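PDB 3IT8: 2L protein from Yaba-like disease virus, which probably binds and blocks host tumour necrosis factor, using a fold related to that of MHC class I heavy chains. Local coordinates for residues Ile1-Val9 and Gly19-Asp27; Asp49-Thr59 and Ala166-Lys177. All coordinates share one frame; numbering follows the deposited sequence.

Contact 1 comes first along the chain and closes before contact 2 opens. It pairs the first two strands, 2-10 and 18-25, in the middle of the eight-stranded antiparallel sheet. Contact 2 lies at one end of the same MHC-like platform. There the loop between strand 41-47 and helix 61-82 packs on the last turns of helix 148-174. The centres are 14 Å apart, and all four segments belong to the N-terminal domain family. Tyr170 connects them: its OH lies 2.7 Å from Asp23 OD2 and 2.8 Å from Tyr5 OH, both probable hydrogen bonds. Tyr170 thus ties the helix end and the loop packed on it to the sheet floor.

Contact 1: residues Ile1-Val9 and Gly19-Asp27; sequences ITLKYNYTV and GVFYDHYND. With NAG (2-acetamido-2-deoxy-beta-D-glucopyranose), chain M.
Phe21 packs against both Tyr5 and Tyr7 at the apolar centre. Its CD1 lies over the middle of one face of the Tyr7 ring, 3.4 Å from Tyr7 CE2. The two side chains run alongside each other, with their ring planes oblique. Toward Tyr5 the geometry is T-shaped. The edge of Phe21 points at the Tyr5 face, with the planes at 77° and the ring centroids 5.5 Å apart. Phe21 CG is anti to the backbone N (chi1 167°), which carries the ring across to the tyrosines of the neighbouring strand. Phe158 stacks on Tyr5, and Phe66 touches Phe21, so helices 148-174 and 61-82 cover this cluster. Asp23 lies beside Tyr5. Its OD2 is hydrogen-bonded to Tyr170 OH and Tyr64 OH, and Tyr5 OH also bonds to Tyr170 OH. Farther along, Ile1 CG2 meets the hydroxyl end of Tyr25 obliquely, 3.1 Å from OH.

The backbones are joined by reciprocal bonds at Lys4-His24, Asn6-Tyr22 and Thr8-Val20. Lys4 N reaches His24 O at 2.8 Å, nearly straight at 168°. The pairing ends at Asn26, where the side chain takes part. Asn26 OD1 accepts from Thr2 N at 3.0 Å, while Asn26 N donates to Thr2 O.

The opposite face, with Lys4, Asn6, Tyr22 and His24, is more polar. Asn6 ND2 carries the N-linked sugar. Lys4 NZ donates to its acetamido O7 at 2.9 Å. The sugar O6 approaches Tyr22 CE1 obliquely. These strands form an antiparallel beta hairpin in the floor of an MHC class I-like platform, with helices over the Phe21 face and the glycan on the Asn6 face.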
loop_
_atom_site.group_PDB
_atom_site.type_symbol
_atom_site.label_atom_id
_atom_site.label_comp_id
_atom_site.label_asym_id
_atom_site.label_seq_id
_atom_site.Cartn_x
_atom_site.Cartn_y
_atom_site.Cartn_z
ATOM N N ILE D 1 -16.635 -2.733 29.547
ATOM C CA ILE D 1 -16.271 -1.543 30.361
ATOM C C ILE D 1 -17.057 -0.305 29.953
ATOM O O ILE D 1 -17.561 -0.199 28.830
ATOM C CB ILE D 1 -14.775 -1.225 30.265
ATOM C CG1 ILE D 1 -14.362 -1.083 28.803
ATOM C CG2 ILE D 1 -13.979 -2.308 30.953
ATOM C CD1 ILE D 1 -12.888 -0.744 28.621
ATOM N N THR D 2 -17.135 0.639 30.885
ATOM C CA THR D 2 -17.896 1.855 30.687
ATOM C C THR D 2 -17.267 3.104 31.269
ATOM O O THR D 2 -16.633 3.057 32.322
ATOM C CB THR D 2 -19.298 1.667 31.301
ATOM O OG1 THR D 2 -20.230 1.418 30.250
ATOM C CG2 THR D 2 -19.731 2.885 32.129
ATOM N N LEU D 3 -17.433 4.218 30.564
ATOM C CA LEU D 3 -16.961 5.512 31.056
ATOM C C LEU D 3 -18.125 6.517 30.910
ATOM O O LEU D 3 -18.575 6.802 29.800
ATOM C CB LEU D 3 -15.733 5.991 30.284
ATOM C CG LEU D 3 -15.116 7.288 30.851
ATOM C CD1 LEU D 3 -14.793 7.137 32.328
ATOM C CD2 LEU D 3 -13.842 7.627 30.100
ATOM N N LYS D 4 -18.629 7.034 32.028
ATOM C CA LYS D 4 -19.749 7.970 31.974
ATOM C C LYS D 4 -19.493 9.297 32.687
ATOM O O LYS D 4 -19.010 9.310 33.813
ATOM C CB LYS D 4 -21.002 7.313 32.567
ATOM C CG LYS D 4 -22.236 8.179 32.466
ATOM C CD LYS D 4 -23.483 7.514 33.034
ATOM C CE LYS D 4 -23.469 7.435 34.548
ATOM N NZ LYS D 4 -24.768 6.924 35.097
ATOM N N TYR D 5 -19.814 10.402 32.016
ATOM C CA TYR D 5 -19.681 11.753 32.568
ATOM C C TYR D 5 -21.090 12.335 32.736
ATOM O O TYR D 5 -21.899 12.309 31.803
ATOM C CB TYR D 5 -18.873 12.636 31.625
ATOM C CG TYR D 5 -17.382 12.386 31.649
ATOM C CD1 TYR D 5 -16.839 11.325 32.375
ATOM C CD2 TYR D 5 -16.506 13.201 30.932
ATOM C CE1 TYR D 5 -15.457 11.078 32.385
ATOM C CE2 TYR D 5 -15.125 12.960 30.930
ATOM C CZ TYR D 5 -14.612 11.898 31.655
ATOM O OH TYR D 5 -13.262 11.649 31.638
ATOM N N ASN D 6 -21.393 12.855 33.917
ATOM C CA ASN D 6 -22.719 13.405 34.200
ATOM C C ASN D 6 -22.581 14.799 34.794
ATOM O O ASN D 6 -22.029 14.960 35.876
ATOM C CB ASN D 6 -23.456 12.466 35.185
ATOM C CG ASN D 6 -24.872 12.926 35.537
ATOM O OD1 ASN D 6 -25.332 13.993 35.116
ATOM N ND2 ASN D 6 -25.549 12.094 36.333
ATOM N N TYR D 7 -23.049 15.806 34.073
ATOM C CA TYR D 7 -23.019 17.171 34.571
ATOM C C TYR D 7 -24.467 17.544 34.874
ATOM O O TYR D 7 -25.337 17.372 34.017
ATOM C CB TYR D 7 -22.494 18.152 33.525
ATOM C CG TYR D 7 -21.070 17.951 33.093
ATOM C CD1 TYR D 7 -20.748 17.018 32.113
ATOM C CD2 TYR D 7 -20.049 18.745 33.606
ATOM C CE1 TYR D 7 -19.444 16.889 31.643
ATOM C CE2 TYR D 7 -18.746 18.622 33.150
ATOM C CZ TYR D 7 -18.450 17.691 32.157
ATOM O OH TYR D 7 -17.170 17.577 31.648
ATOM N N THR D 8 -24.733 18.069 36.067
ATOM C CA THR D 8 -26.098 18.439 36.392
ATOM C C THR D 8 -26.278 19.734 37.176
ATOM O O THR D 8 -25.674 19.907 38.234
ATOM C CB THR D 8 -26.776 17.317 37.187
ATOM O OG1 THR D 8 -26.616 16.073 36.492
ATOM C CG2 THR D 8 -28.259 17.611 37.357
ATOM N N VAL D 9 -27.092 20.652 36.656
ATOM C CA VAL D 9 -27.395 21.868 37.402
ATOM C C VAL D 9 -28.884 21.753 37.806
ATOM O O VAL D 9 -29.730 21.307 37.017
ATOM C CB VAL D 9 -27.149 23.153 36.586
ATOM C CG1 VAL D 9 -25.776 23.105 35.980
ATOM C CG2 VAL D 9 -28.197 23.314 35.532
ATOM N N GLY D 19 -24.752 22.716 41.136
ATOM C CA GLY D 19 -24.097 22.011 40.056
ATOM C C GLY D 19 -23.227 20.876 40.561
ATOM O O GLY D 19 -22.497 21.006 41.536
ATOM N N VAL D 20 -23.321 19.736 39.902
ATOM C CA VAL D 20 -22.510 18.586 40.258
ATOM C C VAL D 20 -22.046 17.902 39.005
ATOM O O VAL D 20 -22.654 18.017 37.932
ATOM C CB VAL D 20 -23.268 17.517 41.061
ATOM C CG1 VAL D 20 -23.280 17.883 42.519
ATOM C CG2 VAL D 20 -24.678 17.367 40.522
ATOM N N PHE D 21 -20.958 17.172 39.165
ATOM C CA PHE D 21 -20.379 16.414 38.084
ATOM C C PHE D 21 -19.904 15.078 38.629
ATOM O O PHE D 21 -19.305 15.010 39.698
ATOM C CB PHE D 21 -19.193 17.144 37.488
ATOM C CG PHE D 21 -18.389 16.284 36.582
ATOM C CD1 PHE D 21 -18.839 16.005 35.295
ATOM C CD2 PHE D 21 -17.218 15.678 37.039
ATOM C CE1 PHE D 21 -18.137 15.130 34.476
ATOM C CE2 PHE D 21 -16.508 14.805 36.233
ATOM C CZ PHE D 21 -16.967 14.527 34.947
ATOM N N TYR D 22 -20.176 14.011 37.890
ATOM C CA TYR D 22 -19.742 12.687 38.305
ATOM C C TYR D 22 -19.015 12.008 37.167
ATOM O O TYR D 22 -19.439 12.073 36.019
ATOM C CB TYR D 22 -20.927 11.803 38.723
ATOM C CG TYR D 22 -21.638 12.244 39.980
ATOM C CD1 TYR D 22 -22.883 12.873 39.912
ATOM C CD2 TYR D 22 -21.067 12.041 41.238
ATOM C CE1 TYR D 22 -23.543 13.288 41.065
ATOM C CE2 TYR D 22 -21.718 12.457 42.399
ATOM C CZ TYR D 22 -22.958 13.076 42.305
ATOM O OH TYR D 22 -23.631 13.461 43.446
ATOM N N ASP D 23 -17.904 11.365 37.504
ATOM C CA ASP D 23 -17.096 10.609 36.554
ATOM C C ASP D 23 -17.170 9.151 37.032
ATOM O O ASP D 23 -16.673 8.816 38.108
ATOM C CB ASP D 23 -15.652 11.092 36.600
ATOM C CG ASP D 23 -14.782 10.422 35.557
ATOM O OD1 ASP D 23 -15.047 9.256 35.215
ATOM O OD2 ASP D 23 -13.813 11.050 35.084
ATOM N N HIS D 24 -17.797 8.286 36.246
ATOM C CA HIS D 24 -17.924 6.877 36.622
ATOM C C HIS D 24 -17.281 5.917 35.629
ATOM O O HIS D 24 -17.578 5.953 34.426
ATOM C CB HIS D 24 -19.393 6.486 36.755
ATOM C CG HIS D 24 -20.055 7.006 37.986
ATOM N ND1 HIS D 24 -19.814 6.482 39.235
ATOM C CD2 HIS D 24 -20.983 7.976 38.157
ATOM C CE1 HIS D 24 -20.567 7.101 40.124
ATOM N NE2 HIS D 24 -21.287 8.012 39.495
ATOM N N TYR D 25 -16.388 5.070 36.129
ATOM C CA TYR D 25 -15.756 4.032 35.305
ATOM C C TYR D 25 -16.498 2.769 35.753
ATOM O O TYR D 25 -16.353 2.346 36.900
ATOM C CB TYR D 25 -14.281 3.893 35.625
ATOM C CG TYR D 25 -13.665 2.776 34.849
ATOM C CD1 TYR D 25 -13.515 2.866 33.465
ATOM C CD2 TYR D 25 -13.289 1.593 35.476
ATOM C CE1 TYR D 25 -13.010 1.801 32.722
ATOM C CE2 TYR D 25 -12.781 0.520 34.742
ATOM C CZ TYR D 25 -12.647 0.633 33.368
ATOM O OH TYR D 25 -12.156 -0.424 32.640
ATOM N N ASN D 26 -17.294 2.169 34.868
ATOM C CA ASN D 26 -18.105 1.009 35.254
ATOM C C ASN D 26 -18.989 1.584 36.346
ATOM O O ASN D 26 -19.517 2.679 36.182
ATOM C CB ASN D 26 -17.256 -0.131 35.821
ATOM C CG ASN D 26 -16.498 -0.875 34.751
ATOM O OD1 ASN D 26 -16.743 -0.693 33.561
ATOM N ND2 ASN D 26 -15.578 -1.736 35.167
ATOM N N ASP D 27 -19.143 0.875 37.457
ATOM C CA ASP D 27 -19.958 1.403 38.547
ATOM C C ASP D 27 -19.092 2.076 39.610
ATOM O O ASP D 27 -19.564 2.343 40.708
ATOM C CB ASP D 27 -20.817 0.297 39.186
ATOM C CG ASP D 27 -19.999 -0.897 39.669
ATOM O OD1 ASP D 27 -18.744 -0.874 39.562
ATOM O OD2 ASP D 27 -20.622 -1.871 40.163
HETATM C C1 NAG M . -26.810 12.472 36.954
HETATM C C2 NAG M . -27.758 11.271 36.952
HETATM C C3 NAG M . -29.094 11.663 37.620
HETATM C C4 NAG M . -28.830 12.175 39.044
HETATM C C5 NAG M . -27.850 13.356 38.931
HETATM C C6 NAG M . -27.491 13.973 40.271
HETATM C C7 NAG M . -27.338 9.762 35.115
HETATM C C8 NAG M . -27.891 9.126 33.856
HETATM N N2 NAG M . -27.974 10.833 35.586
HETATM O O3 NAG M . -29.976 10.551 37.661
HETATM O O4 NAG M . -30.055 12.569 39.686
HETATM O O5 NAG M . -26.613 12.921 38.300
HETATM O O6 NAG M . -26.532 13.189 40.966
HETATM O O7 NAG M . -26.343 9.283 35.650
#

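Contact 2: residues Asp49-Thr59 and Ala166-Lys177; sequences DWFNISRSPHT and AILDYQKMAKGK. With NAG (2-acetamido-2-deoxy-beta-D-glucopyranose), chain N.
Phe51 stacks on Tyr170 where the loop after strand 41-47 packs on the C-terminal end of helix 148-174 in the MHC-like platform. This is the tight part. The stack is offset, with centroids 4.4 Å apart and planes at 27°, and Phe51 CE1 lies over the centre of the Tyr170 ring. Tyr64 of helix 61-82 and Val30 of the sheet pack here too. Met173 crosses Phe51 at a slant. Its CE is 3.8 Å from Phe51 CE1, and its sulfur makes an oblique Met-aromatic contact with that ring. Met173 SD also accepts a weak hydrogen bond from Asn52 N, at 3.4 Å. Trp50 CG sits between its backbone N and carbonyl carbon (chi1 54°), with the ring against Ala174. Ala174 CB makes a CH-pi contact over the six-membered ring, 3.9 Å from its centroid. Phe51 CB lies toward the rim of the opposite face. At the other end, Ala166 CB meets His58 CB at 3.7 Å. Here, in the type I turn from Ser56 to Thr59, Ser56 OG is hydrogen-bonded to Thr59 OG1. His58 also turns to another protein chain, where ND1 is hydrogen-bonded to an aromatic side chain.

The outer side is looser. Arg55 bends back over the helix, and Met173 CG lies over one face of its guanidinium, 3.4 Å from NH2. Arg55 CG and CD touch the acetamido methyl of the sugar on Asn52. Lys177, exposed like Asp49, is poorly ordered. Its NZ forms a salt bridge to Asp49 OD2 at 3.1 Å, on the anti side, 21° out of the carboxylate plane.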
loop_
_atom_site.group_PDB
_atom_site.type_symbol
_atom_site.label_atom_id
_atom_site.label_comp_id
_atom_site.label_asym_id
_atom_site.label_seq_id
_atom_site.Cartn_x
_atom_site.Cartn_y
_atom_site.Cartn_z
ATOM N N ASP D 49 -8.781 6.809 44.746
ATOM C CA ASP D 49 -7.366 6.633 45.063
ATOM C C ASP D 49 -6.556 5.989 43.931
ATOM O O ASP D 49 -5.372 6.268 43.781
ATOM C CB ASP D 49 -7.232 5.790 46.335
ATOM C CG ASP D 49 -8.047 4.508 46.271
ATOM O OD1 ASP D 49 -9.297 4.594 46.244
ATOM O OD2 ASP D 49 -7.441 3.413 46.241
ATOM N N TRP D 50 -7.193 5.137 43.131
ATOM C CA TRP D 50 -6.492 4.455 42.050
ATOM C C TRP D 50 -6.334 5.231 40.753
ATOM O O TRP D 50 -5.600 4.807 39.857
ATOM C CB TRP D 50 -7.168 3.126 41.727
ATOM C CG TRP D 50 -8.633 3.206 41.426
ATOM C CD1 TRP D 50 -9.667 3.042 42.312
ATOM C CD2 TRP D 50 -9.238 3.424 40.146
ATOM N NE1 TRP D 50 -10.878 3.136 41.661
ATOM C CE2 TRP D 50 -10.644 3.376 40.332
ATOM C CE3 TRP D 50 -8.733 3.654 38.861
ATOM C CZ2 TRP D 50 -11.542 3.551 39.278
ATOM C CZ3 TRP D 50 -9.627 3.826 37.814
ATOM C CH2 TRP D 50 -11.015 3.775 38.030
ATOM N N PHE D 51 -7.001 6.371 40.654
ATOM C CA PHE D 51 -6.948 7.158 39.436
ATOM C C PHE D 51 -5.970 8.327 39.486
ATOM O O PHE D 51 -6.219 9.321 40.159
ATOM C CB PHE D 51 -8.352 7.670 39.113
ATOM C CG PHE D 51 -8.464 8.331 37.770
ATOM C CD1 PHE D 51 -8.369 7.582 36.599
ATOM C CD2 PHE D 51 -8.679 9.705 37.669
ATOM C CE1 PHE D 51 -8.488 8.191 35.347
ATOM C CE2 PHE D 51 -8.799 10.324 36.420
ATOM C CZ PHE D 51 -8.702 9.565 35.257
ATOM N N ASN D 52 -4.851 8.207 38.786
ATOM C CA ASN D 52 -3.872 9.295 38.725
ATOM C C ASN D 52 -4.247 10.062 37.451
ATOM O O ASN D 52 -3.920 9.644 36.338
ATOM C CB ASN D 52 -2.434 8.746 38.627
ATOM C CG ASN D 52 -1.406 9.832 38.304
ATOM O OD1 ASN D 52 -1.447 10.410 37.228
ATOM N ND2 ASN D 52 -0.507 10.136 39.239
ATOM N N ILE D 53 -4.950 11.176 37.612
ATOM C CA ILE D 53 -5.400 11.950 36.461
ATOM C C ILE D 53 -4.292 12.378 35.503
ATOM O O ILE D 53 -4.558 12.736 34.357
ATOM C CB ILE D 53 -6.194 13.196 36.906
ATOM C CG1 ILE D 53 -7.138 13.636 35.785
ATOM C CG2 ILE D 53 -5.238 14.326 37.242
ATOM C CD1 ILE D 53 -8.293 14.486 36.263
ATOM N N SER D 54 -3.050 12.347 35.969
ATOM C CA SER D 54 -1.920 12.725 35.123
ATOM C C SER D 54 -1.611 11.627 34.126
ATOM O O SER D 54 -0.970 11.865 33.122
ATOM C CB SER D 54 -0.677 12.985 35.971
ATOM O OG SER D 54 -0.872 14.099 36.819
ATOM N N ARG D 55 -2.057 10.415 34.413
ATOM C CA ARG D 55 -1.815 9.305 33.519
ATOM C C ARG D 55 -2.974 9.129 32.546
ATOM O O ARG D 55 -3.028 8.136 31.816
ATOM C CB ARG D 55 -1.596 8.017 34.316
ATOM C CG ARG D 55 -0.223 7.929 34.964
ATOM C CD ARG D 55 0.248 6.484 35.078
ATOM N NE ARG D 55 -0.411 5.757 36.160
ATOM C CZ ARG D 55 -0.561 4.435 36.189
ATOM N NH1 ARG D 55 -0.104 3.694 35.187
ATOM N NH2 ARG D 55 -1.161 3.850 37.222
ATOM N N SER D 56 -3.900 10.091 32.529
ATOM C CA SER D 56 -5.056 10.022 31.631
ATOM C C SER D 56 -5.176 11.295 30.808
ATOM O O SER D 56 -6.085 12.100 30.991
ATOM C CB SER D 56 -6.347 9.790 32.414
ATOM O OG SER D 56 -7.427 9.602 31.518
ATOM N N PRO D 57 -4.250 11.480 29.875
ATOM C CA PRO D 57 -4.142 12.618 28.957
ATOM C C PRO D 57 -5.438 13.025 28.274
ATOM O O PRO D 57 -5.598 14.177 27.893
ATOM C CB PRO D 57 -3.123 12.136 27.927
ATOM C CG PRO D 57 -2.259 11.241 28.721
ATOM C CD PRO D 57 -3.246 10.457 29.543
ATOM N N HIS D 58 -6.359 12.084 28.115
ATOM C CA HIS D 58 -7.599 12.371 27.422
ATOM C C HIS D 58 -8.790 12.669 28.298
ATOM O O HIS D 58 -9.909 12.782 27.807
ATOM C CB HIS D 58 -7.886 11.241 26.441
ATOM C CG HIS D 58 -6.850 11.124 25.369
ATOM N ND1 HIS D 58 -6.701 12.070 24.375
ATOM C CD2 HIS D 58 -5.866 10.215 25.172
ATOM C CE1 HIS D 58 -5.670 11.747 23.614
ATOM N NE2 HIS D 58 -5.145 10.626 24.077
ATOM N N THR D 59 -8.554 12.787 29.600
ATOM C CA THR D 59 -9.620 13.151 30.515
ATOM C C THR D 59 -9.532 14.669 30.449
ATOM O O THR D 59 -8.459 15.226 30.635
ATOM C CB THR D 59 -9.336 12.684 31.942
ATOM O OG1 THR D 59 -9.269 11.253 31.970
ATOM C CG2 THR D 59 -10.443 13.140 32.873
ATOM N N ALA D 166 -9.634 7.858 26.261
ATOM C CA ALA D 166 -9.517 7.970 27.701
ATOM C C ALA D 166 -9.913 6.691 28.433
ATOM O O ALA D 166 -9.190 6.235 29.320
ATOM C CB ALA D 166 -10.362 9.135 28.186
ATOM N N ILE D 167 -11.050 6.107 28.056
ATOM C CA ILE D 167 -11.525 4.901 28.724
ATOM C C ILE D 167 -10.436 3.856 28.891
ATOM O O ILE D 167 -10.432 3.113 29.865
ATOM C CB ILE D 167 -12.731 4.260 27.988
ATOM C CG1 ILE D 167 -13.379 3.206 28.883
ATOM C CG2 ILE D 167 -12.275 3.586 26.710
ATOM C CD1 ILE D 167 -14.675 2.674 28.343
ATOM N N LEU D 168 -9.499 3.814 27.950
ATOM C CA LEU D 168 -8.407 2.847 28.016
ATOM C C LEU D 168 -7.410 3.165 29.135
ATOM O O LEU D 168 -6.805 2.260 29.710
ATOM C CB LEU D 168 -7.692 2.755 26.663
ATOM C CG LEU D 168 -8.543 2.214 25.495
ATOM C CD1 LEU D 168 -7.710 2.155 24.245
ATOM C CD2 LEU D 168 -9.097 0.832 25.819
ATOM N N ASP D 169 -7.240 4.445 29.451
ATOM C CA ASP D 169 -6.339 4.821 30.532
ATOM C C ASP D 169 -6.975 4.452 31.876
ATOM O O ASP D 169 -6.284 4.017 32.802
ATOM C CB ASP D 169 -6.036 6.320 30.496
ATOM C CG ASP D 169 -5.154 6.712 29.324
ATOM O OD1 ASP D 169 -4.168 5.986 29.059
ATOM O OD2 ASP D 169 -5.437 7.753 28.679
ATOM N N TYR D 170 -8.290 4.626 31.982
ATOM C CA TYR D 170 -8.983 4.288 33.213
ATOM C C TYR D 170 -8.810 2.800 33.466
ATOM O O TYR D 170 -8.456 2.376 34.575
ATOM C CB TYR D 170 -10.478 4.607 33.116
ATOM C CG TYR D 170 -10.829 6.081 33.237
ATOM C CD1 TYR D 170 -10.537 6.977 32.213
ATOM C CD2 TYR D 170 -11.484 6.574 34.363
ATOM C CE1 TYR D 170 -10.895 8.321 32.304
ATOM C CE2 TYR D 170 -11.844 7.917 34.458
ATOM C CZ TYR D 170 -11.547 8.778 33.422
ATOM O OH TYR D 170 -11.923 10.095 33.482
ATOM N N GLN D 171 -9.056 2.011 32.423
ATOM C CA GLN D 171 -8.947 0.573 32.514
ATOM C C GLN D 171 -7.596 0.153 33.067
ATOM O O GLN D 171 -7.530 -0.686 33.961
ATOM C CB GLN D 171 -9.173 -0.056 31.155
ATOM C CG GLN D 171 -9.053 -1.546 31.189
ATOM C CD GLN D 171 -9.427 -2.179 29.880
ATOM O OE1 GLN D 171 -8.912 -1.796 28.818
ATOM N NE2 GLN D 171 -10.331 -3.161 29.936
ATOM N N LYS D 172 -6.518 0.735 32.543
ATOM C CA LYS D 172 -5.169 0.413 33.016
ATOM C C LYS D 172 -5.015 0.644 34.513
ATOM O O LYS D 172 -4.552 -0.232 35.240
ATOM C CB LYS D 172 -4.114 1.258 32.311
ATOM C CG LYS D 172 -3.764 0.807 30.930
ATOM C CD LYS D 172 -2.546 1.553 30.423
ATOM C CE LYS D 172 -2.166 1.091 29.009
ATOM N NZ LYS D 172 -0.866 1.648 28.524
ATOM N N MET D 173 -5.396 1.831 34.971
ATOM C CA MET D 173 -5.267 2.158 36.379
ATOM C C MET D 173 -6.280 1.469 37.261
ATOM O O MET D 173 -6.129 1.454 38.468
ATOM C CB MET D 173 -5.361 3.664 36.567
ATOM C CG MET D 173 -4.230 4.398 35.886
ATOM S SD MET D 173 -4.278 6.186 36.051
ATOM C CE MET D 173 -5.127 6.643 34.604
ATOM N N ALA D 174 -7.312 0.889 36.673
ATOM C CA ALA D 174 -8.319 0.229 37.480
ATOM C C ALA D 174 -8.045 -1.260 37.640
ATOM O O ALA D 174 -8.477 -1.865 38.620
ATOM C CB ALA D 174 -9.704 0.443 36.860
ATOM N N LYS D 175 -7.315 -1.833 36.686
ATOM C CA LYS D 175 -7.013 -3.261 36.668
ATOM C C LYS D 175 -7.146 -3.995 37.996
ATOM O O LYS D 175 -8.049 -4.817 38.176
ATOM C CB LYS D 175 -5.624 -3.513 36.093
ATOM C CG LYS D 175 -5.422 -4.971 35.732
ATOM C CD LYS D 175 -4.096 -5.215 35.048
ATOM C CE LYS D 175 -3.958 -6.679 34.631
ATOM N NZ LYS D 175 -2.637 -6.976 33.994
ATOM N N GLY D 176 -6.261 -3.706 38.937
ATOM C CA GLY D 176 -6.350 -4.402 40.204
ATOM C C GLY D 176 -7.277 -3.850 41.274
ATOM O O GLY D 176 -7.717 -4.602 42.136
ATOM N N LYS D 177 -7.606 -2.564 41.227
ATOM C CA LYS D 177 -8.438 -1.988 42.273
ATOM C C LYS D 177 -9.965 -2.012 42.198
ATOM O O LYS D 177 -10.616 -1.279 42.946
ATOM C CB LYS D 177 -7.968 -0.561 42.556
ATOM C CG LYS D 177 -6.554 -0.492 43.110
ATOM C CD LYS D 177 -6.312 0.839 43.786
ATOM C CE LYS D 177 -4.944 0.910 44.435
ATOM N NZ LYS D 177 -4.770 2.218 45.139
HETATM C C1 NAG N . 0.866 9.644 39.199
HETATM C C2 NAG N . 1.776 10.608 38.359
HETATM C C3 NAG N . 3.288 10.551 38.718
HETATM C C4 NAG N . 3.523 10.413 40.214
HETATM C C5 NAG N . 2.720 9.213 40.662
HETATM C C6 NAG N . 2.978 8.772 42.083
HETATM C C7 NAG N . 2.689 9.798 36.267
HETATM C C8 NAG N . 2.952 8.300 36.370
HETATM N N2 NAG N . 1.647 10.283 36.947
HETATM O O3 NAG N . 3.950 11.717 38.240
HETATM O O4 NAG N . 4.906 10.214 40.473
HETATM O O5 NAG N . 1.326 9.526 40.557
HETATM O O6 NAG N . 2.287 7.564 42.358
HETATM O O7 NAG N . 3.436 10.504 35.583
#